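Local coordinates for uncharacterized protein Atu1872 (Agrobacterium tumefaciens, PDB 2QNT) that is of unknown function but belongs to the glyoxalase/bleomycin resistance protein/dioxygenase family, whose paired beta-alpha-beta-beta-beta modules commonly enclose a metal or ligand site, at residues F89-H100 and R110-D118; S22-K33 and V42-I50. All coordinates share one frame; numbering follows the deposited sequence.

Contact 1 (F89-H100 and R110-D118)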
# COMPACT_ATOMS: atom_id res chain seq x y z
N PHE A 89 1.68 -17.72 12.33
CA PHE A 89 3.05 -17.52 12.81
C PHE A 89 3.87 -18.81 12.68
O PHE A 89 5.02 -18.80 12.21
CB PHE A 89 3.02 -17.05 14.26
CG PHE A 89 4.37 -16.76 14.83
CD1 PHE A 89 5.10 -15.68 14.37
CD2 PHE A 89 4.89 -17.52 15.85
CE1 PHE A 89 6.36 -15.42 14.88
CE2 PHE A 89 6.14 -17.23 16.38
CZ PHE A 89 6.88 -16.20 15.87
N GLN A 90 3.25 -19.93 13.07
CA GLN A 90 3.95 -21.23 13.05
C GLN A 90 4.33 -21.54 11.62
O GLN A 90 5.43 -22.08 11.35
CB GLN A 90 3.07 -22.35 13.66
CG GLN A 90 3.62 -23.80 13.51
CD GLN A 90 2.84 -24.84 14.32
OE1 GLN A 90 2.85 -26.03 13.98
NE2 GLN A 90 2.18 -24.40 15.38
N ASP A 91 3.41 -21.21 10.71
CA ASP A 91 3.61 -21.58 9.33
C ASP A 91 4.58 -20.63 8.59
O ASP A 91 5.36 -21.13 7.77
CB ASP A 91 2.28 -21.93 8.60
CG ASP A 91 1.61 -20.77 7.91
OD1 ASP A 91 0.39 -20.88 7.58
OD2 ASP A 91 2.28 -19.77 7.66
N ILE A 92 4.61 -19.34 8.95
CA ILE A 92 5.39 -18.30 8.27
C ILE A 92 6.76 -17.99 8.88
O ILE A 92 7.73 -17.79 8.15
CB ILE A 92 4.55 -16.97 8.17
CG1 ILE A 92 3.40 -17.16 7.20
CG2 ILE A 92 5.42 -15.78 7.70
CD1 ILE A 92 2.25 -16.20 7.31
N ALA A 93 6.83 -17.91 10.20
CA ALA A 93 8.03 -17.40 10.87
C ALA A 93 9.34 -18.05 10.46
O ALA A 93 10.34 -17.35 10.26
CB ALA A 93 7.88 -17.49 12.38
N PRO A 94 9.37 -19.38 10.32
CA PRO A 94 10.67 -19.97 9.94
C PRO A 94 11.22 -19.55 8.58
O PRO A 94 12.42 -19.76 8.30
CB PRO A 94 10.38 -21.48 9.94
CG PRO A 94 9.14 -21.60 10.77
CD PRO A 94 8.34 -20.40 10.56
N HIS A 95 10.37 -19.00 7.72
CA HIS A 95 10.74 -18.72 6.33
C HIS A 95 10.96 -17.27 6.01
O HIS A 95 11.10 -16.88 4.85
CB HIS A 95 9.65 -19.28 5.45
CG HIS A 95 9.29 -20.68 5.80
ND1 HIS A 95 10.20 -21.71 5.75
CD2 HIS A 95 8.14 -21.21 6.26
CE1 HIS A 95 9.62 -22.83 6.16
NE2 HIS A 95 8.37 -22.55 6.47
N VAL A 96 10.93 -16.42 7.04
CA VAL A 96 11.04 -15.00 6.83
C VAL A 96 12.04 -14.46 7.83
O VAL A 96 12.32 -15.09 8.84
CB VAL A 96 9.67 -14.27 7.00
CG1 VAL A 96 8.63 -14.85 6.02
CG2 VAL A 96 9.18 -14.35 8.42
N GLU A 97 12.58 -13.30 7.52
CA GLU A 97 13.31 -12.52 8.48
C GLU A 97 12.31 -11.74 9.34
O GLU A 97 11.72 -10.76 8.88
CB GLU A 97 14.26 -11.59 7.74
CG GLU A 97 15.12 -10.82 8.69
CD GLU A 97 16.05 -9.87 8.02
OE1 GLU A 97 16.20 -9.94 6.77
OE2 GLU A 97 16.63 -9.05 8.75
N LEU A 98 12.13 -12.16 10.59
CA LEU A 98 11.27 -11.46 11.52
C LEU A 98 11.87 -10.13 11.93
O LEU A 98 13.07 -10.00 12.14
CB LEU A 98 11.00 -12.27 12.80
CG LEU A 98 10.17 -13.55 12.66
CD1 LEU A 98 10.20 -14.37 13.98
CD2 LEU A 98 8.76 -13.26 12.26
N ILE A 99 11.00 -9.15 12.11
CA ILE A 99 11.30 -7.95 12.87
C ILE A 99 11.10 -8.24 14.35
O ILE A 99 11.95 -7.92 15.15
CB ILE A 99 10.44 -6.76 12.36
CG1 ILE A 99 10.83 -6.39 10.91
CG2 ILE A 99 10.60 -5.59 13.32
CD1 ILE A 99 9.85 -5.47 10.23
N HIS A 100 10.00 -8.93 14.69
CA HIS A 100 9.76 -9.38 16.05
C HIS A 100 8.73 -10.51 15.96
O HIS A 100 7.99 -10.63 14.96
CB HIS A 100 9.27 -8.24 16.98
CG HIS A 100 7.94 -7.64 16.60
ND1 HIS A 100 6.73 -8.27 16.83
CD2 HIS A 100 7.65 -6.45 16.03
CE1 HIS A 100 5.75 -7.49 16.39
NE2 HIS A 100 6.29 -6.39 15.89
N ARG A 110 -2.55 -9.17 19.22
CA ARG A 110 -1.34 -9.94 18.96
C ARG A 110 -0.98 -9.89 17.48
O ARG A 110 -1.82 -10.23 16.63
CB ARG A 110 -1.55 -11.37 19.41
CG ARG A 110 -1.84 -11.48 20.89
CD ARG A 110 -2.28 -12.85 21.27
NE ARG A 110 -1.22 -13.81 21.11
CZ ARG A 110 -1.33 -14.98 20.49
NH1 ARG A 110 -2.50 -15.36 19.94
NH2 ARG A 110 -0.26 -15.77 20.45
N VAL A 111 0.25 -9.44 17.19
CA VAL A 111 0.74 -9.36 15.83
C VAL A 111 2.17 -9.79 15.74
O VAL A 111 2.90 -9.75 16.71
CB VAL A 111 0.60 -7.91 15.23
CG1 VAL A 111 -0.72 -7.26 15.67
CG2 VAL A 111 1.77 -7.02 15.59
N PHE A 112 2.61 -10.17 14.54
CA PHE A 112 4.04 -10.29 14.26
C PHE A 112 4.37 -9.50 13.02
O PHE A 112 3.51 -9.17 12.23
CB PHE A 112 4.50 -11.76 14.17
CG PHE A 112 3.92 -12.59 13.05
CD1 PHE A 112 4.72 -13.00 11.98
CD2 PHE A 112 2.64 -13.08 13.12
CE1 PHE A 112 4.23 -13.84 10.99
CE2 PHE A 112 2.15 -13.94 12.13
CZ PHE A 112 2.95 -14.29 11.07
N ARG A 113 5.65 -9.13 12.88
CA ARG A 113 6.09 -8.26 11.79
C ARG A 113 7.38 -8.81 11.21
O ARG A 113 8.19 -9.42 11.93
CB ARG A 113 6.27 -6.84 12.28
CG ARG A 113 4.98 -6.22 12.83
CD ARG A 113 5.10 -4.74 13.11
NE ARG A 113 3.87 -4.14 13.64
CZ ARG A 113 3.66 -3.86 14.92
NH1 ARG A 113 4.56 -4.13 15.87
NH2 ARG A 113 2.54 -3.27 15.32
N PHE A 114 7.56 -8.65 9.90
CA PHE A 114 8.64 -9.29 9.18
C PHE A 114 8.84 -8.63 7.85
O PHE A 114 8.06 -7.77 7.45
CB PHE A 114 8.36 -10.79 9.00
CG PHE A 114 7.05 -11.10 8.34
CD1 PHE A 114 6.99 -11.35 6.97
CD2 PHE A 114 5.89 -11.20 9.07
CE1 PHE A 114 5.80 -11.65 6.37
CE2 PHE A 114 4.69 -11.50 8.44
CZ PHE A 114 4.66 -11.73 7.08
N TYR A 115 9.87 -9.05 7.14
CA TYR A 115 10.17 -8.50 5.82
C TYR A 115 9.73 -9.43 4.71
O TYR A 115 9.83 -10.66 4.85
CB TYR A 115 11.67 -8.29 5.66
CG TYR A 115 12.24 -7.29 6.62
CD1 TYR A 115 11.94 -5.94 6.52
CD2 TYR A 115 13.04 -7.70 7.67
CE1 TYR A 115 12.48 -5.02 7.43
CE2 TYR A 115 13.56 -6.80 8.58
CZ TYR A 115 13.27 -5.46 8.45
OH TYR A 115 13.79 -4.55 9.35
N ASP A 116 9.27 -8.86 3.61
CA ASP A 116 9.11 -9.62 2.37
C ASP A 116 10.46 -9.77 1.67
O ASP A 116 11.46 -9.26 2.16
CB ASP A 116 7.96 -9.08 1.53
CG ASP A 116 8.33 -7.99 0.59
OD1 ASP A 116 9.47 -7.47 0.62
OD2 ASP A 116 7.47 -7.64 -0.27
N PRO A 117 10.52 -10.53 0.57
CA PRO A 117 11.79 -10.75 -0.10
C PRO A 117 12.52 -9.49 -0.55
O PRO A 117 13.73 -9.53 -0.75
CB PRO A 117 11.40 -11.62 -1.30
CG PRO A 117 10.21 -12.40 -0.77
CD PRO A 117 9.44 -11.36 -0.01
N ASP A 118 11.82 -8.37 -0.72
CA ASP A 118 12.42 -7.12 -1.16
C ASP A 118 12.69 -6.19 0.02
O ASP A 118 13.22 -5.08 -0.18
CB ASP A 118 11.51 -6.42 -2.18
CG ASP A 118 11.49 -7.15 -3.48
OD1 ASP A 118 12.32 -6.80 -4.35
OD2 ASP A 118 10.69 -8.10 -3.61
O HOH W 1 12.01 -12.26 4.83

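Contact 2 (S22-K33 and V42-I50)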
# COMPACT_ATOMS: atom_id res chain seq x y z
N SER A 22 8.58 -13.02 -5.46
CA SER A 22 7.54 -12.38 -4.67
C SER A 22 6.23 -13.13 -4.75
O SER A 22 5.62 -13.44 -3.71
CB SER A 22 7.37 -10.94 -5.12
OG SER A 22 8.58 -10.23 -4.91
N LYS A 23 5.80 -13.46 -5.97
CA LYS A 23 4.53 -14.17 -6.16
C LYS A 23 4.49 -15.45 -5.30
O LYS A 23 3.51 -15.73 -4.61
CB LYS A 23 4.33 -14.50 -7.64
CG LYS A 23 3.12 -15.34 -7.99
CD LYS A 23 2.91 -15.34 -9.49
CE LYS A 23 3.96 -16.19 -10.18
NZ LYS A 23 3.63 -16.38 -11.62
N SER A 24 5.59 -16.21 -5.37
CA SER A 24 5.71 -17.45 -4.63
C SER A 24 5.69 -17.20 -3.11
O SER A 24 5.09 -17.94 -2.36
CB SER A 24 6.98 -18.20 -5.03
OG SER A 24 6.93 -18.59 -6.39
N PHE A 25 6.36 -16.14 -2.66
CA PHE A 25 6.32 -15.78 -1.25
C PHE A 25 4.89 -15.48 -0.77
O PHE A 25 4.41 -16.05 0.23
CB PHE A 25 7.20 -14.55 -1.04
CG PHE A 25 7.21 -14.03 0.36
CD1 PHE A 25 8.04 -14.58 1.29
CD2 PHE A 25 6.40 -12.97 0.74
CE1 PHE A 25 8.08 -14.10 2.58
CE2 PHE A 25 6.42 -12.52 2.04
CZ PHE A 25 7.29 -13.07 2.94
N TYR A 26 4.21 -14.57 -1.47
CA TYR A 26 2.87 -14.14 -1.02
C TYR A 26 1.84 -15.25 -1.14
O TYR A 26 0.97 -15.39 -0.27
CB TYR A 26 2.44 -12.84 -1.74
CG TYR A 26 3.13 -11.62 -1.20
CD1 TYR A 26 4.18 -11.00 -1.86
CD2 TYR A 26 2.72 -11.09 0.00
CE1 TYR A 26 4.79 -9.90 -1.35
CE2 TYR A 26 3.32 -9.99 0.54
CZ TYR A 26 4.37 -9.37 -0.12
OH TYR A 26 4.95 -8.24 0.45
N ARG A 27 1.93 -16.06 -2.19
CA ARG A 27 1.00 -17.19 -2.39
C ARG A 27 1.39 -18.38 -1.50
O ARG A 27 0.52 -18.89 -0.78
CB ARG A 27 0.88 -17.59 -3.88
CG ARG A 27 -0.29 -18.55 -4.21
CD ARG A 27 -0.26 -19.03 -5.67
NE ARG A 27 1.07 -19.52 -5.99
CZ ARG A 27 1.65 -19.49 -7.19
NH1 ARG A 27 2.88 -19.97 -7.33
NH2 ARG A 27 1.03 -19.01 -8.27
N ASP A 28 2.66 -18.79 -1.49
CA ASP A 28 3.05 -20.04 -0.73
C ASP A 28 3.22 -19.86 0.77
O ASP A 28 2.91 -20.76 1.56
CB ASP A 28 4.40 -20.66 -1.17
CG ASP A 28 4.40 -21.19 -2.58
OD1 ASP A 28 3.34 -21.11 -3.27
OD2 ASP A 28 5.49 -21.65 -2.99
N ARG A 29 3.79 -18.72 1.17
CA ARG A 29 4.07 -18.52 2.57
C ARG A 29 2.91 -17.79 3.22
O ARG A 29 2.46 -18.23 4.26
CB ARG A 29 5.43 -17.83 2.84
CG ARG A 29 6.65 -18.60 2.39
CD ARG A 29 6.69 -20.00 2.97
NE ARG A 29 7.94 -20.69 2.72
CZ ARG A 29 8.14 -21.97 2.96
NH1 ARG A 29 7.17 -22.71 3.49
NH2 ARG A 29 9.31 -22.51 2.70
N LEU A 30 2.43 -16.69 2.61
CA LEU A 30 1.35 -15.94 3.25
C LEU A 30 -0.04 -16.46 2.93
O LEU A 30 -0.98 -16.11 3.60
CB LEU A 30 1.42 -14.45 2.94
CG LEU A 30 2.27 -13.68 3.95
CD1 LEU A 30 3.68 -14.25 3.98
CD2 LEU A 30 2.24 -12.21 3.61
N GLY A 31 -0.17 -17.36 1.96
CA GLY A 31 -1.46 -17.94 1.64
C GLY A 31 -2.40 -17.01 0.89
O GLY A 31 -3.62 -17.18 0.95
N LEU A 32 -1.87 -16.03 0.17
CA LEU A 32 -2.71 -15.18 -0.66
C LEU A 32 -3.10 -15.93 -1.92
O LEU A 32 -2.40 -16.86 -2.31
CB LEU A 32 -1.99 -13.88 -1.03
CG LEU A 32 -1.49 -13.01 0.10
CD1 LEU A 32 -1.08 -11.66 -0.47
CD2 LEU A 32 -2.59 -12.86 1.15
N LYS A 33 -4.23 -15.56 -2.50
CA LYS A 33 -4.78 -16.20 -3.71
C LYS A 33 -4.64 -15.22 -4.86
O LYS A 33 -5.02 -14.04 -4.73
CB LYS A 33 -6.25 -16.54 -3.50
CG LYS A 33 -6.47 -17.43 -2.32
CD LYS A 33 -5.79 -18.78 -2.49
CE LYS A 33 -5.90 -19.61 -1.21
NZ LYS A 33 -7.32 -19.81 -0.80
N VAL A 42 0.94 -8.69 -10.53
CA VAL A 42 0.10 -9.71 -9.97
C VAL A 42 -0.90 -9.06 -9.01
O VAL A 42 -0.51 -8.32 -8.11
CB VAL A 42 0.94 -10.81 -9.23
CG1 VAL A 42 0.02 -11.89 -8.64
CG2 VAL A 42 1.99 -11.44 -10.15
N LEU A 43 -2.18 -9.35 -9.23
CA LEU A 43 -3.25 -8.94 -8.34
C LEU A 43 -3.66 -10.12 -7.49
O LEU A 43 -3.92 -11.22 -8.02
CB LEU A 43 -4.48 -8.54 -9.12
CG LEU A 43 -4.44 -7.33 -10.00
CD1 LEU A 43 -5.74 -7.18 -10.72
CD2 LEU A 43 -4.17 -6.12 -9.16
N PHE A 44 -3.75 -9.88 -6.19
CA PHE A 44 -4.24 -10.87 -5.25
C PHE A 44 -5.65 -10.56 -4.78
O PHE A 44 -6.08 -9.41 -4.79
CB PHE A 44 -3.34 -11.01 -4.04
CG PHE A 44 -1.95 -11.45 -4.36
CD1 PHE A 44 -0.94 -10.53 -4.63
CD2 PHE A 44 -1.63 -12.79 -4.40
CE1 PHE A 44 0.34 -10.95 -4.93
CE2 PHE A 44 -0.34 -13.21 -4.71
CZ PHE A 44 0.64 -12.29 -4.97
N GLU A 45 -6.35 -11.59 -4.33
CA GLU A 45 -7.62 -11.40 -3.63
C GLU A 45 -7.30 -10.59 -2.36
O GLU A 45 -6.20 -10.64 -1.79
CB GLU A 45 -8.28 -12.75 -3.29
CG GLU A 45 -8.66 -13.59 -4.51
CD GLU A 45 -9.40 -14.88 -4.18
OE1 GLU A 45 -9.70 -15.11 -2.98
OE2 GLU A 45 -9.68 -15.68 -5.11
N THR A 46 -8.28 -9.80 -1.97
CA THR A 46 -8.31 -8.94 -0.82
C THR A 46 -7.54 -7.63 -1.03
O THR A 46 -7.31 -6.91 -0.09
CB THR A 46 -7.99 -9.67 0.54
OG1 THR A 46 -6.59 -9.94 0.68
CG2 THR A 46 -8.79 -10.98 0.66
N GLY A 47 -7.23 -7.30 -2.27
CA GLY A 47 -6.79 -5.96 -2.65
C GLY A 47 -5.30 -5.69 -2.58
O GLY A 47 -4.91 -4.54 -2.42
N PHE A 48 -4.49 -6.72 -2.56
CA PHE A 48 -3.06 -6.55 -2.56
C PHE A 48 -2.55 -6.81 -3.98
O PHE A 48 -3.16 -7.55 -4.75
CB PHE A 48 -2.44 -7.56 -1.59
CG PHE A 48 -0.97 -7.37 -1.36
CD1 PHE A 48 -0.05 -8.35 -1.77
CD2 PHE A 48 -0.47 -6.20 -0.83
CE1 PHE A 48 1.29 -8.19 -1.59
CE2 PHE A 48 0.89 -6.03 -0.66
CZ PHE A 48 1.78 -7.03 -1.06
N ALA A 49 -1.44 -6.17 -4.32
CA ALA A 49 -0.83 -6.33 -5.64
C ALA A 49 0.66 -6.09 -5.55
O ALA A 49 1.11 -5.49 -4.60
CB ALA A 49 -1.45 -5.39 -6.64
N ILE A 50 1.40 -6.62 -6.53
CA ILE A 50 2.86 -6.42 -6.62
C ILE A 50 3.21 -6.20 -8.08
O ILE A 50 2.53 -6.71 -8.97
CB ILE A 50 3.65 -7.64 -6.07
CG1 ILE A 50 3.19 -8.94 -6.74
CG2 ILE A 50 3.55 -7.76 -4.56
CD1 ILE A 50 3.96 -10.25 -6.34
O HOH W 2 -5.46 -13.00 -1.21

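Contact 1 (F89-H100 and R110-D118)
The carbonyl oxygen of Arg113 takes two backbone donors from the neighbouring strand: Ile99 N at 2.8 Å from Arg113 O, and, weakly, His100 N. This double grip marks a beta bulge, where the register slips by one between the non-hydrogen-bonded pair Leu98-Phe114 and the hydrogen-bonded pair His100-Arg113. At the bulge, one face of the His100 ring lies near Arg113 N, and its edge meets the guanidinium. A chi1 of 63°, with CG between the backbone N and the carbonyl carbon, turns His100 NE2 to that group: Arg113 NH1 donates to His100 NE2 at 2.8 Å, bent at hydrogen and tilted from both planes, which stand 76° apart. Arg113 also pairs with Glu123, and a HEPES molecule, probably from the crystallisation liquor, bonds to its NH2, consistent with a pocket on this side. The strands 98-104 and 110-115 form the antiparallel hairpin at the edge of the second four-stranded sheet of the glyoxalase-like fold, and helix 85-92 lies across the sheet's other face. There Phe89 presents its ring edge to the face of Phe112 in a T-shaped pair, centroids 5.0 Å apart, while Ile92 CG2 sits over a face of Phe114. Back on the face of Arg113, Ile99 CG1 lies over the Tyr115 ring, 3.9 Å from its centroid, and Tyr115 OH bonds to Trp61 of the second subunit. Water 1 bridges Glu97 N and Tyr115 O.

Contact 2 (S22-K33 and V42-I50)
Val42 CG2 meets the aliphatic part of Lys23 at CD, 4.1 Å away, while the amine of that lysine goes on to a salt bridge with Asp37. Two residues along, Phe44 points into the helix side and has both faces covered. Leu32 CD1 lies over one, 4.2 Å from the ring centroid in a CH-pi contact, and Val42 CG1 of its own strand is on the opposite face. The far end of the ring, at CZ, touches Tyr26 CB at 3.7 Å. Glu45 supplies the one direct hydrogen bond between the segments: its N donates to Lys33 O at 2.8 Å in a nearly straight bond. Water 2 adds a second bridge, accepting from Lys33 N and donating to Glu45 O. Outside these bonds the extended Glu45 chain lies against Lys33 CB, but the two charges stay apart, Lys33 NZ being 5.7 Å from Glu45 OE1. A type II turn from Phe44 to Gly47 then reverses the chain, and within it Thr46 OG1 accepts from Phe9 N of the second subunit. After the turn Phe48, its CG anti to the backbone N (chi1 -173°), sends CE1 over the centre of the Tyr26 ring, 3.4 Å from Tyr26 CE2. The ring planes are inclined at 50°, and Phe25 CD2 lies over the other face of the tyrosine. Ile50 ends the run, placing CD1 3.7 Å from Ser22 CB. Helix 19-29 and the loop after it thus cover the hairpin of strands 41-44 and 49-52, in a helix-on-sheet packing typical of the glyoxalase-like, vicinal oxygen chelate fold.

The two contacts belong to successive four-stranded sheets with the same 1-4-3-2 strand order. Both are partly buried, contact 2 more so, with seven of twelve touching residues buried against five. Contact 2, nearer the chain centre, is chiefly aromatic and aliphatic, with one direct backbone bond. Contact 1 combines strand pairing within a hairpin with helix packing, and adds an arginine-histidine bond on the face away from helix 85-92. The two contacts meet where Tyr26 OH lies 2.7 Å from Asp116 OD2, a probable hydrogen bond, and where Ile92 packs near the end of helix 19-29. Met7 of the second subunit touches both; contact 1 also meets its residues 59-61 and contact 2 its Arg8 and Phe9.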